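Local structure of rifamycin polyketide synthase (Amycolatopsis mediterranei, 4LN9) at residues A36-L41 with A87-D92; G42-L47 with L53-R58; R117-L122 with D143-H148; G123-A126 with S130-V133; A227-G230 with I234-A237. The protein probably dehydrates the beta-hydroxyacyl polyketide intermediate in the terminal module of the rifamycin assembly line, this construct being the double-hotdog dehydratase domain. All blocks are in the same frame, centred on the assembly; numbering follows the deposited sequence.

Contact 1. Residues A36-L41 with A87-D92; sequences ADHPLL and AVRAGD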
# COMPACT_ATOMS: atom_id res chain seq x y z
N ALA A 36 -5.95 -9.05 -3.71
CA ALA A 36 -6.39 -8.47 -4.98
C ALA A 36 -7.28 -9.44 -5.76
O ALA A 36 -8.00 -9.04 -6.67
CB ALA A 36 -5.19 -8.05 -5.82
N ASP A 37 -7.24 -10.71 -5.37
CA ASP A 37 -7.91 -11.79 -6.12
C ASP A 37 -7.71 -11.68 -7.62
O ASP A 37 -8.68 -11.62 -8.38
CB ASP A 37 -9.40 -11.84 -5.78
CG ASP A 37 -10.05 -13.15 -6.20
OD1 ASP A 37 -9.32 -14.13 -6.45
OD2 ASP A 37 -11.30 -13.20 -6.26
N HIS A 38 -6.46 -11.75 -8.06
CA HIS A 38 -6.10 -11.44 -9.44
C HIS A 38 -4.79 -12.09 -9.78
O HIS A 38 -3.91 -12.18 -8.92
CB HIS A 38 -5.99 -9.93 -9.62
CG HIS A 38 -5.81 -9.49 -11.05
ND1 HIS A 38 -4.63 -9.53 -11.68
CD2 HIS A 38 -6.74 -9.04 -11.99
CE1 HIS A 38 -4.77 -9.09 -12.94
NE2 HIS A 38 -6.07 -8.80 -13.13
N PRO A 39 -4.64 -12.62 -11.01
CA PRO A 39 -3.48 -13.48 -11.26
C PRO A 39 -2.15 -12.72 -11.36
O PRO A 39 -1.10 -13.35 -11.37
CB PRO A 39 -3.81 -14.16 -12.59
CG PRO A 39 -5.28 -13.98 -12.78
CD PRO A 39 -5.62 -12.68 -12.11
N LEU A 40 -2.20 -11.40 -11.50
CA LEU A 40 -0.98 -10.61 -11.64
C LEU A 40 -0.71 -9.69 -10.46
O LEU A 40 0.25 -8.91 -10.48
CB LEU A 40 -1.00 -9.79 -12.94
CG LEU A 40 -0.99 -10.57 -14.25
CD1 LEU A 40 -1.20 -9.63 -15.43
CD2 LEU A 40 0.32 -11.35 -14.41
N LEU A 41 -1.67 -9.61 -9.54
CA LEU A 41 -1.62 -8.63 -8.47
C LEU A 41 -1.78 -9.34 -7.13
O LEU A 41 -2.58 -10.27 -7.02
CB LEU A 41 -2.73 -7.59 -8.63
CG LEU A 41 -2.63 -6.64 -9.83
CD1 LEU A 41 -3.87 -5.77 -9.92
CD2 LEU A 41 -1.37 -5.80 -9.76
N ALA A 87 -4.39 -1.61 -15.14
CA ALA A 87 -4.97 -0.28 -15.00
C ALA A 87 -6.48 -0.38 -14.83
O ALA A 87 -7.06 0.23 -13.93
CB ALA A 87 -4.63 0.59 -16.20
N VAL A 88 -7.11 -1.21 -15.65
CA VAL A 88 -8.56 -1.33 -15.59
C VAL A 88 -9.04 -2.08 -14.35
O VAL A 88 -10.04 -1.69 -13.74
CB VAL A 88 -9.14 -1.96 -16.86
CG1 VAL A 88 -10.62 -2.28 -16.67
CG2 VAL A 88 -8.94 -1.03 -18.05
N ARG A 89 -8.23 -3.01 -13.85
CA ARG A 89 -8.54 -3.68 -12.58
C ARG A 89 -8.50 -2.69 -11.41
O ARG A 89 -9.37 -2.71 -10.55
CB ARG A 89 -7.59 -4.85 -12.31
CG ARG A 89 -7.67 -5.42 -10.90
CD ARG A 89 -9.01 -6.11 -10.64
NE ARG A 89 -9.05 -6.76 -9.33
CZ ARG A 89 -9.49 -6.17 -8.22
NH1 ARG A 89 -9.88 -4.91 -8.24
NH2 ARG A 89 -9.52 -6.85 -7.08
N ALA A 90 -7.50 -1.81 -11.42
CA ALA A 90 -7.38 -0.80 -10.38
C ALA A 90 -8.55 0.17 -10.43
O ALA A 90 -9.20 0.44 -9.42
CB ALA A 90 -6.06 -0.05 -10.53
N GLY A 91 -8.81 0.70 -11.62
CA GLY A 91 -9.95 1.59 -11.84
C GLY A 91 -11.26 1.00 -11.36
O GLY A 91 -12.06 1.67 -10.72
N ASP A 92 -11.46 -0.29 -11.65
CA ASP A 92 -12.70 -0.95 -11.25
C ASP A 92 -12.86 -1.05 -9.74
O ASP A 92 -13.98 -0.98 -9.23
CB ASP A 92 -12.82 -2.33 -11.90
CG ASP A 92 -14.27 -2.78 -12.03
OD1 ASP A 92 -15.09 -1.97 -12.52
OD2 ASP A 92 -14.61 -3.85 -11.49
O HOH W 1 -9.51 -9.47 -9.71
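His38 and Arg89 bring the two backbones nearest, at a CA-CA distance of 8.7 Å, where the weakly bonded strand about residues 36-38 and the turn after it pass the side of helix 80-93. That spacing is bridged by side chains, above all by Arg89. Its CG lies anti to the backbone N (chi1 169°) and the chain bends at the next bond; the aliphatic part touches both His38 and Leu41 before the guanidinium reaches the strand. CG touches His38 CD2 at 3.9 Å, and Leu41 CD1 meets the same Arg89 CG, also at 3.9 Å. The two side chains slide past each other in opposite directions, with imidazole and guanidinium planes 60° apart. At the far end, Arg89 NH2 gives Ala36 O a hydrogen bond of 2.7 Å, somewhat bent at 151°. Arg89 NE holds a water at 2.8 Å, and this water donates in turn to Asp37 O. The third nitrogen, NH1, turns back to a salt bridge with Glu93 on the same helix. His38 is fixed at both nitrogens: ND1 accepts from Leu40 N at 3.1 Å, and NE2 is hydrogen-bonded to Glu85. Each nitrogen of the Arg89 guanidinium thus has a different kind of partner, a carbonyl, a water or a carboxylate. This should hold the group's rotation and, with Glu93, probably balance its charge while tying the strand to the hotdog helix.

Contact 2. Residues G42-L47 with L53-R58; sequences GAVVQL and LVFTSR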
# COMPACT_ATOMS: atom_id res chain seq x y z
N GLY A 42 -1.04 -8.89 -6.13
CA GLY A 42 -1.02 -9.57 -4.84
C GLY A 42 -1.97 -8.94 -3.84
O GLY A 42 -2.80 -9.62 -3.24
N ALA A 43 -1.79 -7.65 -3.59
CA ALA A 43 -2.56 -6.99 -2.54
C ALA A 43 -3.06 -5.63 -3.02
O ALA A 43 -2.56 -5.09 -4.00
CB ALA A 43 -1.72 -6.83 -1.29
N VAL A 44 -4.17 -5.18 -2.44
CA VAL A 44 -4.61 -3.81 -2.63
C VAL A 44 -4.76 -3.17 -1.26
O VAL A 44 -5.15 -3.84 -0.30
CB VAL A 44 -5.96 -3.75 -3.37
CG1 VAL A 44 -6.97 -4.68 -2.70
CG2 VAL A 44 -6.49 -2.33 -3.42
N VAL A 45 -4.36 -1.92 -1.12
CA VAL A 45 -4.71 -1.18 0.08
C VAL A 45 -5.15 0.23 -0.23
O VAL A 45 -4.68 0.84 -1.19
CB VAL A 45 -3.56 -1.16 1.11
CG1 VAL A 45 -2.43 -0.27 0.63
CG2 VAL A 45 -4.08 -0.70 2.46
N GLN A 46 -6.23 0.65 0.42
CA GLN A 46 -6.70 2.02 0.26
C GLN A 46 -5.73 2.99 0.92
O GLN A 46 -4.99 2.62 1.83
CB GLN A 46 -8.09 2.17 0.86
CG GLN A 46 -9.12 1.27 0.21
CD GLN A 46 -10.44 1.27 0.95
OE1 GLN A 46 -10.63 0.52 1.91
NE2 GLN A 46 -11.36 2.12 0.51
N LEU A 47 -5.69 4.21 0.40
CA LEU A 47 -4.84 5.26 0.94
C LEU A 47 -5.70 6.42 1.44
O LEU A 47 -5.94 7.38 0.70
CB LEU A 47 -3.84 5.73 -0.11
CG LEU A 47 -2.90 4.67 -0.68
CD1 LEU A 47 -2.09 5.24 -1.84
CD2 LEU A 47 -1.98 4.12 0.40
N LEU A 53 -5.59 4.61 -3.90
CA LEU A 53 -5.30 3.25 -3.47
C LEU A 53 -4.13 2.72 -4.26
O LEU A 53 -3.64 3.38 -5.18
CB LEU A 53 -6.52 2.35 -3.67
CG LEU A 53 -7.10 2.26 -5.08
CD1 LEU A 53 -6.18 1.45 -5.99
CD2 LEU A 53 -8.50 1.65 -5.05
N VAL A 54 -3.59 1.61 -3.79
CA VAL A 54 -2.40 1.06 -4.40
C VAL A 54 -2.48 -0.46 -4.44
O VAL A 54 -3.03 -1.09 -3.54
CB VAL A 54 -1.13 1.53 -3.69
CG1 VAL A 54 -1.00 0.86 -2.33
CG2 VAL A 54 0.10 1.25 -4.54
N PHE A 55 -2.18 -1.00 -5.62
CA PHE A 55 -2.04 -2.43 -5.81
C PHE A 55 -0.56 -2.79 -5.81
O PHE A 55 0.21 -2.21 -6.57
CB PHE A 55 -2.66 -2.84 -7.15
CG PHE A 55 -4.16 -2.89 -7.13
CD1 PHE A 55 -4.90 -1.73 -7.24
CD2 PHE A 55 -4.82 -4.09 -6.92
CE1 PHE A 55 -6.28 -1.77 -7.21
CE2 PHE A 55 -6.19 -4.14 -6.88
CZ PHE A 55 -6.93 -2.98 -7.04
N THR A 56 -0.24 -3.91 -5.16
CA THR A 56 1.12 -4.42 -5.14
C THR A 56 1.22 -5.83 -5.70
O THR A 56 0.32 -6.66 -5.50
CB THR A 56 1.71 -4.41 -3.71
OG1 THR A 56 0.92 -5.26 -2.86
CG2 THR A 56 1.72 -3.00 -3.14
N SER A 57 2.37 -6.14 -6.28
CA SER A 57 2.61 -7.43 -6.91
C SER A 57 4.10 -7.74 -6.96
O SER A 57 4.93 -6.83 -6.97
CB SER A 57 2.02 -7.44 -8.33
OG SER A 57 2.55 -8.50 -9.10
N ARG A 58 4.43 -9.02 -7.00
CA ARG A 58 5.77 -9.48 -7.36
C ARG A 58 5.68 -10.46 -8.52
O ARG A 58 5.09 -11.53 -8.38
CB ARG A 58 6.43 -10.16 -6.16
CG ARG A 58 7.81 -10.71 -6.46
CD ARG A 58 8.34 -11.52 -5.29
NE ARG A 58 9.71 -11.97 -5.52
CZ ARG A 58 10.04 -13.13 -6.08
NH1 ARG A 58 9.09 -13.98 -6.44
NH2 ARG A 58 11.31 -13.44 -6.27
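Gly42 and Ala43 both face Thr56, a classic beta bulge at the start of an otherwise regular antiparallel hairpin. Thr56 O is gripped by two backbone donors, Gly42 N at 2.7 Å and Ala43 N at 3.0 Å. Gly42, at the bulge, has near-helical backbone angles. Beyond it the ladder is even: Thr56 N returns a bond to Ala43 O, and a reciprocal pair follows, Val45 N to Val54 O and Val54 N to Val45 O, both 2.9 Å. The two short strands run at 164° to one another.

On one face of the hairpin, Val44 lies beside Phe55, pointing the same way. Phe55 CG is anti to its carbonyl carbon (chi1 -76°), which places the ring beside the valine. Val44 CB stands over the ring face, 3.8 Å from the Phe55 centroid and 22° off the ring normal, a CH-pi contact, while Val44 CG2 reaches Phe55 CZ at 3.7 Å. The ring rests on Arg89 and Ala90 of helix 80-93, so this part of the face looks into the hotdog core. On the other face Val45 CG1 meets Val54 CG1 at 3.5 Å, tighter than usual for two methyls. Near the turn of the hairpin, Leu47 CG lies against Leu53 CA at 3.9 Å. Thr56 OG1, on the same face as Val45 and Val54, is hydrogen-bonded to Leu31 O of the second subunit.

The chemistry thus divides the hairpin: Val44, Leu53 and Phe55 are buried within their own domain, with Gln46 at the far end of their face reaching Trp145 of the second subunit, while the largely aliphatic face of Val45 and Thr56 meets the dimer partner.

Contact 3. Residues R117-L122 with D143-H148; sequences RVQVAL and DSWLRH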
# COMPACT_ATOMS: atom_id res chain seq x y z
N ARG A 117 9.25 -6.21 -8.37
CA ARG A 117 8.13 -5.69 -7.60
C ARG A 117 7.34 -4.73 -8.49
O ARG A 117 7.92 -3.98 -9.26
CB ARG A 117 8.64 -4.95 -6.37
CG ARG A 117 7.55 -4.40 -5.47
CD ARG A 117 8.12 -3.83 -4.19
NE ARG A 117 8.55 -4.87 -3.26
CZ ARG A 117 9.32 -4.66 -2.20
NH1 ARG A 117 9.76 -3.44 -1.94
NH2 ARG A 117 9.67 -5.67 -1.42
N VAL A 118 6.02 -4.89 -8.51
CA VAL A 118 5.17 -4.05 -9.35
C VAL A 118 4.15 -3.28 -8.53
O VAL A 118 3.67 -3.76 -7.51
CB VAL A 118 4.45 -4.86 -10.44
CG1 VAL A 118 3.55 -3.95 -11.27
CG2 VAL A 118 5.45 -5.57 -11.34
N GLN A 119 3.87 -2.05 -8.94
CA GLN A 119 2.90 -1.25 -8.23
C GLN A 119 1.97 -0.52 -9.18
O GLN A 119 2.41 0.10 -10.15
CB GLN A 119 3.60 -0.27 -7.30
CG GLN A 119 2.65 0.39 -6.31
CD GLN A 119 3.36 1.32 -5.36
OE1 GLN A 119 3.15 2.53 -5.39
NE2 GLN A 119 4.15 0.75 -4.46
N VAL A 120 0.67 -0.62 -8.92
CA VAL A 120 -0.30 0.19 -9.63
C VAL A 120 -0.88 1.24 -8.70
O VAL A 120 -1.48 0.91 -7.68
CB VAL A 120 -1.45 -0.66 -10.20
CG1 VAL A 120 -2.29 0.15 -11.17
CG2 VAL A 120 -0.89 -1.90 -10.88
N ALA A 121 -0.61 2.50 -9.00
CA ALA A 121 -1.03 3.59 -8.14
C ALA A 121 -2.20 4.36 -8.74
O ALA A 121 -2.08 4.96 -9.81
CB ALA A 121 0.13 4.53 -7.84
N LEU A 122 -3.28 4.44 -7.98
CA LEU A 122 -4.49 5.13 -8.39
C LEU A 122 -4.68 6.37 -7.54
O LEU A 122 -4.80 6.28 -6.31
CB LEU A 122 -5.70 4.21 -8.23
CG LEU A 122 -6.99 4.63 -8.94
CD1 LEU A 122 -6.77 4.70 -10.45
CD2 LEU A 122 -8.12 3.67 -8.61
N ASP A 143 17.58 0.42 -6.88
CA ASP A 143 17.46 1.33 -5.75
C ASP A 143 16.37 2.37 -6.03
O ASP A 143 15.95 3.10 -5.13
CB ASP A 143 18.80 2.04 -5.49
CG ASP A 143 18.95 2.51 -4.05
OD1 ASP A 143 17.94 2.54 -3.32
OD2 ASP A 143 20.08 2.87 -3.65
N SER A 144 15.91 2.41 -7.28
CA SER A 144 14.84 3.32 -7.66
C SER A 144 13.79 2.66 -8.56
O SER A 144 14.12 1.83 -9.41
CB SER A 144 15.39 4.59 -8.31
OG SER A 144 15.78 4.35 -9.65
N TRP A 145 12.56 3.13 -8.42
CA TRP A 145 11.43 2.62 -9.20
C TRP A 145 11.46 3.17 -10.59
O TRP A 145 11.78 4.34 -10.80
CB TRP A 145 10.13 3.04 -8.53
CG TRP A 145 9.90 2.37 -7.20
CD1 TRP A 145 10.47 2.70 -5.97
CD2 TRP A 145 8.97 1.28 -6.92
NE1 TRP A 145 9.96 1.89 -4.98
CE2 TRP A 145 9.09 1.00 -5.49
CE3 TRP A 145 8.13 0.50 -7.70
CZ2 TRP A 145 8.33 0.02 -4.88
CZ3 TRP A 145 7.36 -0.48 -7.06
CH2 TRP A 145 7.48 -0.73 -5.69
N LEU A 146 10.92 2.39 -11.53
CA LEU A 146 10.82 2.80 -12.93
C LEU A 146 9.34 2.93 -13.29
O LEU A 146 8.52 2.12 -12.83
CB LEU A 146 11.48 1.72 -13.81
CG LEU A 146 11.75 1.91 -15.31
CD1 LEU A 146 12.35 3.28 -15.60
CD2 LEU A 146 12.66 0.80 -15.81
N ARG A 147 8.95 4.03 -13.93
CA ARG A 147 7.56 4.16 -14.37
C ARG A 147 7.35 3.56 -15.75
O ARG A 147 8.14 3.80 -16.67
CB ARG A 147 7.08 5.61 -14.33
CG ARG A 147 5.57 5.72 -14.44
CD ARG A 147 5.08 7.13 -14.15
NE ARG A 147 5.33 8.03 -15.27
CZ ARG A 147 4.95 9.30 -15.30
NH1 ARG A 147 4.25 9.81 -14.30
NH2 ARG A 147 5.25 10.05 -16.35
N HIS A 148 6.26 2.82 -15.91
CA HIS A 148 6.04 2.09 -17.15
C HIS A 148 4.88 2.62 -17.92
O HIS A 148 4.78 2.42 -19.13
CB HIS A 148 5.83 0.62 -16.86
CG HIS A 148 7.04 -0.05 -16.25
ND1 HIS A 148 8.18 -0.23 -16.94
CD2 HIS A 148 7.31 -0.39 -14.93
CE1 HIS A 148 9.11 -0.76 -16.12
NE2 HIS A 148 8.57 -0.87 -14.90
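Trp145 reaches toward strand 116-122 with the benzo part of its indole leading, and meets two side chains of the same strand face, Arg117 and Gln119, at neighbouring atoms of that ring. CH2 comes against Arg117 CD at 3.5 Å, and CZ3 against Gln119 CB at 3.8 Å. Both carbons reach the indole at an oblique angle. Arg117 runs past the ring on a slant, with guanidinium and indole planes 37° apart. Gln119 stands at about a right angle to the tryptophan side chain, its amide plane turned 53° from the indole.

The torsions explain the reach. With CG of Arg117 anti to the backbone N (chi1 -178°), the first part of the chain is extended, so CG as well as CD lies beside the ring: CG is 3.7 Å from Trp145 CH2. Only then does the chain bend, at chi3, taking the guanidinium past the indole. Gln119 is extended throughout and brings NE2 to 3.8 Å from Trp145 CH2, a contact of packing alone.

The backbones themselves stay well apart, the CA atoms of Arg117 and Trp145 being 9.1 Å from each other. Strand 131-139 runs between them, and the indole touches its Phe136 and Leu138.

The polar ends of Trp145 and Gln119 look to the second subunit. Trp145 NE1 is hydrogen-bonded to Gln46 OE1 of that subunit, and Gln119 NE2 to Gln46 O of the same residue. The packing probably helps to place two separate N-H donors, which grip the side chain and the backbone of one glutamine of the partner.

Contact 4. Residues G123-A126 with S130-V133; sequences GGPA and SRTV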
# COMPACT_ATOMS: atom_id res chain seq x y z
N GLY A 123 -4.67 7.54 -8.17
CA GLY A 123 -4.79 8.80 -7.45
C GLY A 123 -6.20 9.03 -6.94
O GLY A 123 -7.12 8.28 -7.26
N GLY A 124 -6.37 10.07 -6.13
CA GLY A 124 -7.69 10.44 -5.64
C GLY A 124 -8.54 11.02 -6.75
O GLY A 124 -8.02 11.46 -7.77
N PRO A 125 -9.87 11.03 -6.55
CA PRO A 125 -10.78 11.50 -7.60
C PRO A 125 -10.72 13.02 -7.80
O PRO A 125 -10.75 13.77 -6.82
CB PRO A 125 -12.16 11.09 -7.07
CG PRO A 125 -11.98 10.91 -5.60
CD PRO A 125 -10.58 10.42 -5.42
N ALA A 126 -10.66 13.46 -9.05
CA ALA A 126 -10.94 14.86 -9.38
C ALA A 126 -12.43 15.17 -9.25
O ALA A 126 -13.20 14.33 -8.79
CB ALA A 126 -10.44 15.20 -10.77
N SER A 130 -12.54 11.53 -12.27
CA SER A 130 -11.41 10.88 -12.93
C SER A 130 -10.24 10.72 -11.96
O SER A 130 -10.04 11.53 -11.06
CB SER A 130 -10.97 11.69 -14.15
OG SER A 130 -10.49 12.97 -13.78
N ARG A 131 -9.50 9.62 -12.12
CA ARG A 131 -8.32 9.37 -11.30
C ARG A 131 -7.10 9.12 -12.19
O ARG A 131 -7.21 8.46 -13.23
CB ARG A 131 -8.55 8.15 -10.40
CG ARG A 131 -9.78 8.23 -9.52
CD ARG A 131 -9.96 6.92 -8.75
NE ARG A 131 -11.05 6.98 -7.78
CZ ARG A 131 -10.87 7.10 -6.47
NH1 ARG A 131 -9.66 7.27 -5.98
NH2 ARG A 131 -11.92 7.08 -5.66
N THR A 132 -5.94 9.60 -11.77
CA THR A 132 -4.70 9.20 -12.41
C THR A 132 -4.36 7.76 -12.07
O THR A 132 -4.70 7.27 -10.99
CB THR A 132 -3.52 10.10 -11.98
OG1 THR A 132 -3.41 10.07 -10.56
CG2 THR A 132 -3.74 11.53 -12.45
N VAL A 133 -3.71 7.08 -13.01
CA VAL A 133 -3.16 5.76 -12.73
C VAL A 133 -1.73 5.68 -13.26
O VAL A 133 -1.40 6.31 -14.26
CB VAL A 133 -4.02 4.64 -13.36
CG1 VAL A 133 -4.13 4.82 -14.87
CG2 VAL A 133 -3.46 3.27 -13.02
O HOH W 2 -6.15 11.43 -9.56
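Arg131 NH1 is held by two carbonyls, Gly123 O at 3.0 Å and Asp51 O from the loop of the preceding hairpin. The two segments are the two sides of a beta hairpin connection, where the chain leaves strand 116-122 and returns along strand 131-139 in the N-terminal hotdog sheet. The bond to Gly123 O is bent (150°), and the carbonyl lies near the guanidinium plane, at its edge.

Pro125 takes one face of the same group. Its CD stands over the guanidinium, 3.3 Å from Arg131 NH1 and offset toward the rim, and the two side chains lie side by side, pointing the same way. Arg131 gets there with CG anti to its carbonyl carbon (chi1 -55°) and an extended chain from CG to NE, which carries it along Gly123 O. Arg131 NE, buried by this arrangement, has no hydrogen-bonding partner in the model.

Two backbone bonds also close the connection. Gly123 N donates to Thr132 O at 2.8 Å, and Ala126 N to Ser130 O at 2.9 Å in a nearly straight bond (175°). Between these rungs a water bridges the two segments, accepting from Thr132 N and donating to Gly124 O at 2.6 Å. The Thr132 hydroxyl sits close to the first glycine, with OG1 3.6 Å from Gly123 CA. Ser130 O has a second neighbour besides the Ala126 amide: the CA-H of Pro125, with CA 3.5 Å from the oxygen.

Contact 5. Residues A227-G230 with I234-A237; sequences AEAG and IHPA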
# COMPACT_ATOMS: atom_id res chain seq x y z
N ALA A 227 -8.00 -21.54 -17.54
CA ALA A 227 -8.36 -21.31 -16.14
C ALA A 227 -7.96 -19.90 -15.69
O ALA A 227 -8.72 -19.22 -15.01
CB ALA A 227 -7.72 -22.36 -15.25
N GLU A 228 -6.76 -19.48 -16.08
CA GLU A 228 -6.30 -18.12 -15.83
C GLU A 228 -7.24 -17.09 -16.44
O GLU A 228 -7.75 -16.20 -15.75
CB GLU A 228 -4.88 -17.93 -16.38
CG GLU A 228 -3.80 -18.56 -15.54
CD GLU A 228 -3.41 -17.71 -14.34
OE1 GLU A 228 -4.21 -17.64 -13.38
OE2 GLU A 228 -2.32 -17.12 -14.36
N ALA A 229 -7.52 -17.25 -17.73
CA ALA A 229 -8.41 -16.34 -18.47
C ALA A 229 -9.65 -15.98 -17.67
O ALA A 229 -10.09 -14.83 -17.67
CB ALA A 229 -8.80 -16.96 -19.81
N GLY A 230 -10.21 -16.96 -16.98
CA GLY A 230 -11.45 -16.76 -16.23
C GLY A 230 -11.29 -15.83 -15.05
O GLY A 230 -12.27 -15.28 -14.55
N ILE A 234 -9.71 -9.09 -18.76
CA ILE A 234 -9.43 -9.81 -19.99
C ILE A 234 -7.98 -10.30 -20.01
O ILE A 234 -7.08 -9.57 -19.59
CB ILE A 234 -9.70 -8.92 -21.23
CG1 ILE A 234 -9.57 -9.73 -22.52
CG2 ILE A 234 -8.76 -7.72 -21.23
CD1 ILE A 234 -10.12 -9.02 -23.74
N HIS A 235 -7.78 -11.58 -20.31
CA HIS A 235 -6.43 -12.13 -20.34
C HIS A 235 -5.56 -11.37 -21.31
O HIS A 235 -5.98 -11.08 -22.43
CB HIS A 235 -6.46 -13.62 -20.67
CG HIS A 235 -5.12 -14.31 -20.49
ND1 HIS A 235 -4.01 -13.91 -21.14
CD2 HIS A 235 -4.75 -15.41 -19.72
CE1 HIS A 235 -2.98 -14.70 -20.79
NE2 HIS A 235 -3.44 -15.63 -19.94
N PRO A 236 -4.42 -10.84 -20.81
CA PRO A 236 -3.59 -10.00 -21.66
C PRO A 236 -3.21 -10.66 -22.98
O PRO A 236 -2.99 -9.97 -23.97
CB PRO A 236 -2.34 -9.78 -20.80
CG PRO A 236 -2.84 -9.85 -19.40
CD PRO A 236 -3.97 -10.85 -19.41
N ALA A 237 -3.14 -11.99 -23.00
CA ALA A 237 -2.85 -12.71 -24.23
C ALA A 237 -4.02 -12.70 -25.21
O ALA A 237 -3.83 -12.58 -26.42
CB ALA A 237 -2.40 -14.13 -23.93
O HOH W 3 -10.09 -13.22 -19.91
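His235 packs against Glu228 and Ala229 of helix 226-229 with one edge of its ring, while on the other side of the contact a water bridges the two backbones. On the close side the imidazole presents that edge: CD2 lies 3.9 Å from Ala229 N, with that nitrogen in the ring plane, and 4.2 Å from Glu228 CB. His235 CB packs on Ala229 CB, also at 4.2 Å. These are ordinary van der Waals distances, and the two segments bury little of each other.

The ring is held in place by its own chain. A chi1 of -170° swings it out, and chi2 turns ND1 toward the helix that follows, where it accepts from Ala237 N at 2.8 Å. That amide lies within 1° of the ring plane. His235 is therefore the N-cap of helix 236-251, and its two edges serve different elements, CD2 the helix before it and ND1 the helix after.

The looser side begins at the backbone of Ala229. Its O accepts a hydrogen bond from a water at 2.8 Å, and the same water accepts from His235 N at 2.9 Å, so no direct backbone bond joins the segments. The Glu228 carboxylate leads away from the histidine toward Arg231, a long and weak ion pair.

Pro236 and Ala237 begin the helix that in related dehydratases, and probably here too, carries the catalytic aspartate. Around them, Trp66 and Phe232 meet the imidazole ring, the latter edge-to-face. Leu221, after strand 214-220, touches both Ala229 and His235, and Pro236 O is hydrogen-bonded to Thr81 of helix 80-93.

Contacts 1 to 4 belong to the N-terminal hotdog; contact 5 belongs to the C-terminal one. Contacts 1 and 2, with centres 9 Å apart, touch through Leu41 CD1 and Phe55 CD2, 3.6 Å apart. Contacts 2 and 3 are joined by adjacent strands: Ser57 O lies 2.7 Å from Val118 N, and both contacts meet the second subunit. Leu122, at the end of segment 117-122, packs on Arg131 and Thr132 of contact 4. Glu85 links the halves, holding His38 of contact 1 and Ile234 of contact 5; the centres of contacts 1 and 5 are 12 Å apart. In this family the active site lies between the two hotdogs, and contact 5 leads into helix 236-251, which in relatives carries part of it.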